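Local coordinates for protein type I site-specific restriction-modification system, R (Restriction) subunit (Vibrio vulnificus, PDB 3H1T) that probably couples ATP hydrolysis to DNA translocation as the N-terminal, motor-bearing part of the restriction subunit of a type I restriction-modification enzyme, at residues H377-E382 with D578-D583. Numbering follows the deposited sequence.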
ATOM      1  N   HIS A 377      -2.037   2.281  22.726  1.00 37.38           N
ATOM      2  CA  HIS A 377      -1.917   2.313  24.176  1.00 37.13           C
ATOM      3  C   HIS A 377      -0.936   3.438  24.423  1.00 37.79           C
ATOM      4  O   HIS A 377       0.275   3.269  24.255  1.00 38.85           O
ATOM      5  CB  HIS A 377      -1.349   0.999  24.711  1.00 40.14           C
ATOM      6  CG  HIS A 377      -2.146  -0.209  24.330  1.00 42.25           C
ATOM      7  ND1 HIS A 377      -3.487  -0.335  24.614  1.00 43.24           N
ATOM      8  CD2 HIS A 377      -1.787  -1.350  23.695  1.00 43.76           C
ATOM      9  CE1 HIS A 377      -3.922  -1.503  24.173  1.00 45.64           C
ATOM     10  NE2 HIS A 377      -2.910  -2.139  23.612  1.00 42.99           N
ATOM     11  N   ARG A 378      -1.469   4.605  24.760  1.00 33.49           N
ATOM     12  CA  ARG A 378      -0.671   5.790  25.035  1.00 33.64           C
ATOM     13  C   ARG A 378      -0.271   5.670  26.510  1.00 34.55           C
ATOM     14  O   ARG A 378      -1.112   5.377  27.370  1.00 34.86           O
ATOM     15  CB  ARG A 378      -1.537   7.034  24.781  1.00 39.12           C
ATOM     16  CG  ARG A 378      -0.807   8.354  24.649  1.00 40.85           C
ATOM     17  CD  ARG A 378      -1.413   9.217  23.526  1.00 43.66           C
ATOM     18  NE  ARG A 378      -2.868   9.117  23.421  1.00 44.71           N
ATOM     19  CZ  ARG A 378      -3.713   9.507  24.373  1.00 49.65           C
ATOM     20  NH1 ARG A 378      -3.244  10.027  25.501  1.00 49.97           N
ATOM     21  NH2 ARG A 378      -5.025   9.365  24.211  1.00 49.17           N
ATOM     22  N   VAL A 379       1.011   5.856  26.801  1.00 32.23           N
ATOM     23  CA  VAL A 379       1.486   5.763  28.170  1.00 33.03           C
ATOM     24  C   VAL A 379       2.182   7.044  28.567  1.00 34.48           C
ATOM     25  O   VAL A 379       3.221   7.383  28.002  1.00 35.08           O
ATOM     26  CB  VAL A 379       2.487   4.622  28.340  1.00 27.03           C
ATOM     27  CG1 VAL A 379       2.838   4.469  29.816  1.00 25.93           C
ATOM     28  CG2 VAL A 379       1.899   3.345  27.783  1.00 26.15           C
ATOM     29  N   ILE A 380       1.621   7.767  29.527  1.00 29.41           N
ATOM     30  CA  ILE A 380       2.249   9.001  29.948  1.00 32.03           C
ATOM     31  C   ILE A 380       2.797   8.890  31.370  1.00 33.36           C
ATOM     32  O   ILE A 380       2.230   8.219  32.246  1.00 32.34           O
ATOM     33  CB  ILE A 380       1.268  10.208  29.867  1.00 53.29           C
ATOM     34  CG1 ILE A 380       2.025  11.508  30.153  1.00 54.80           C
ATOM     35  CG2 ILE A 380       0.168  10.070  30.909  1.00 53.05           C
ATOM     36  CD1 ILE A 380       3.064  11.872  29.117  1.00 57.64           C
ATOM     37  N   SER A 381       3.927   9.548  31.588  1.00 55.26           N
ATOM     38  CA  SER A 381       4.571   9.542  32.892  1.00 58.39           C
ATOM     39  C   SER A 381       3.814  10.477  33.848  1.00 61.38           C
ATOM     40  O   SER A 381       3.438  11.598  33.478  1.00 61.23           O
ATOM     41  CB  SER A 381       6.033   9.975  32.743  1.00 47.93           C
ATOM     42  OG  SER A 381       6.713   9.152  31.801  1.00 46.50           O
ATOM     43  N   GLU A 382       3.600  10.009  35.077  1.00 63.41           N
ATOM     44  CA  GLU A 382       2.872  10.765  36.099  1.00 65.79           C
ATOM     45  C   GLU A 382       3.278  12.222  36.259  1.00 66.78           C
ATOM     46  O   GLU A 382       2.420  13.092  36.423  1.00 67.18           O
ATOM     47  CB  GLU A 382       3.014  10.082  37.453  1.00 69.26           C
ATOM     48  CG  GLU A 382       1.997  10.506  38.488  1.00 70.40           C
ATOM     49  CD  GLU A 382       2.287   9.887  39.842  1.00 74.15           C
ATOM     50  OE1 GLU A 382       3.274   9.121  39.939  1.00 74.65           O
ATOM     51  OE2 GLU A 382       1.537  10.165  40.806  1.00 75.06           O
ATOM     52  N   ASP A 578      -6.472   3.808  24.224  1.00 46.89           N
ATOM     53  CA  ASP A 578      -6.517   4.212  25.615  1.00 46.55           C
ATOM     54  C   ASP A 578      -5.189   4.787  26.057  1.00 44.57           C
ATOM     55  O   ASP A 578      -4.182   4.680  25.362  1.00 45.00           O
ATOM     56  CB  ASP A 578      -6.973   3.076  26.549  1.00 56.98           C
ATOM     57  CG  ASP A 578      -6.347   1.739  26.222  1.00 59.30           C
ATOM     58  OD1 ASP A 578      -5.130   1.677  25.944  1.00 60.63           O
ATOM     59  OD2 ASP A 578      -7.082   0.732  26.270  1.00 60.55           O
ATOM     60  N   GLU A 579      -5.212   5.414  27.220  1.00 44.29           N
ATOM     61  CA  GLU A 579      -4.065   6.077  27.791  1.00 42.37           C
ATOM     62  C   GLU A 579      -3.945   5.663  29.250  1.00 42.12           C
ATOM     63  O   GLU A 579      -4.953   5.504  29.939  1.00 42.49           O
ATOM     64  CB  GLU A 579      -4.303   7.578  27.650  1.00 54.57           C
ATOM     65  CG  GLU A 579      -3.421   8.467  28.454  1.00 59.45           C
ATOM     66  CD  GLU A 579      -3.985   9.862  28.545  1.00 64.93           C
ATOM     67  OE1 GLU A 579      -4.292  10.450  27.488  1.00 65.44           O
ATOM     68  OE2 GLU A 579      -4.120  10.376  29.673  1.00 67.14           O
ATOM     69  N   VAL A 580      -2.718   5.448  29.707  1.00 46.70           N
ATOM     70  CA  VAL A 580      -2.499   5.069  31.094  1.00 45.29           C
ATOM     71  C   VAL A 580      -1.388   5.929  31.662  1.00 45.54           C
ATOM     72  O   VAL A 580      -0.477   6.339  30.938  1.00 46.98           O
ATOM     73  CB  VAL A 580      -2.094   3.574  31.231  1.00 33.73           C
ATOM     74  CG1 VAL A 580      -3.252   2.680  30.841  1.00 30.51           C
ATOM     75  CG2 VAL A 580      -0.882   3.293  30.380  1.00 33.62           C
ATOM     76  N   VAL A 581      -1.488   6.243  32.949  1.00 38.09           N
ATOM     77  CA  VAL A 581      -0.474   7.042  33.619  1.00 37.29           C
ATOM     78  C   VAL A 581       0.472   6.080  34.315  1.00 37.67           C
ATOM     79  O   VAL A 581       0.059   5.058  34.868  1.00 37.80           O
ATOM     80  CB  VAL A 581      -1.115   7.990  34.630  1.00 49.60           C
ATOM     81  CG1 VAL A 581      -0.036   8.692  35.446  1.00 50.40           C
ATOM     82  CG2 VAL A 581      -1.947   9.022  33.891  1.00 50.01           C
ATOM     83  N   ILE A 582       1.750   6.395  34.299  1.00 39.47           N
ATOM     84  CA  ILE A 582       2.712   5.482  34.882  1.00 40.38           C
ATOM     85  C   ILE A 582       3.674   6.234  35.800  1.00 40.49           C
ATOM     86  O   ILE A 582       3.991   7.395  35.526  1.00 40.23           O
ATOM     87  CB  ILE A 582       3.417   4.765  33.684  1.00 45.02           C
ATOM     88  CG1 ILE A 582       2.759   3.404  33.458  1.00 44.08           C
ATOM     89  CG2 ILE A 582       4.904   4.763  33.840  1.00 44.63           C
ATOM     90  CD1 ILE A 582       3.507   2.244  34.045  1.00 47.26           C
ATOM     91  N   ASP A 583       4.105   5.604  36.897  1.00 43.38           N
ATOM     92  CA  ASP A 583       5.030   6.272  37.829  1.00 46.37           C
ATOM     93  C   ASP A 583       6.477   6.121  37.385  1.00 46.65           C
ATOM     94  O   ASP A 583       6.748   5.535  36.338  1.00 46.18           O
ATOM     95  CB  ASP A 583       4.877   5.748  39.278  1.00 59.17           C
ATOM     96  CG  ASP A 583       5.323   4.290  39.452  1.00 63.75           C
ATOM     97  OD1 ASP A 583       6.116   3.785  38.627  1.00 66.28           O
ATOM     98  OD2 ASP A 583       4.892   3.645  40.441  1.00 65.39           O
TER
HETATM   99  O   HOH W   1       7.957   6.967  34.226  1.00 48.98           O
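Arg378, Ile380 and Glu382 interleave with Asp578, Val580 and Ile582 through five backbone hydrogen bonds, from Arg378 N to Asp578 O (2.8 Å) through Glu382 N to Ile582 O (2.7 Å), a parallel ladder whose strand axes approach to 4.6 Å and whose directions differ by 24°. His377 and Asp578 lie side by side: ND1 donates to the syn lone pair of OD1 at 2.9 Å and 179°, with ring and carboxylate planes only 17° apart. The imidazole CG stands anti to its own carbonyl carbon, which puts the ring beside Asp578, and NE2 makes a weak hydrogen bond with Asn553 OD1. On the same face, Val379 reaches two neighbours with separate methyls, CG2 to Val580 CG2 and CG1 to Ile582 CG1, each 3.8 Å. The other face carries Ile380 and Val581, parallel in direction and touching through their CG2 atoms (3.8 Å), and the Arg378-Glu579 salt bridge, whose modelled length is doubtful. In this second, RecA-like helicase domain, strand 374-381 lies between strands 552-556 and 576-582 in the sheet, with antiparallel 588-589 beyond the latter; His428 of helix 422-436 packs against Val379 and Ile582, while helix 561-564 meets Arg378 on the opposite face.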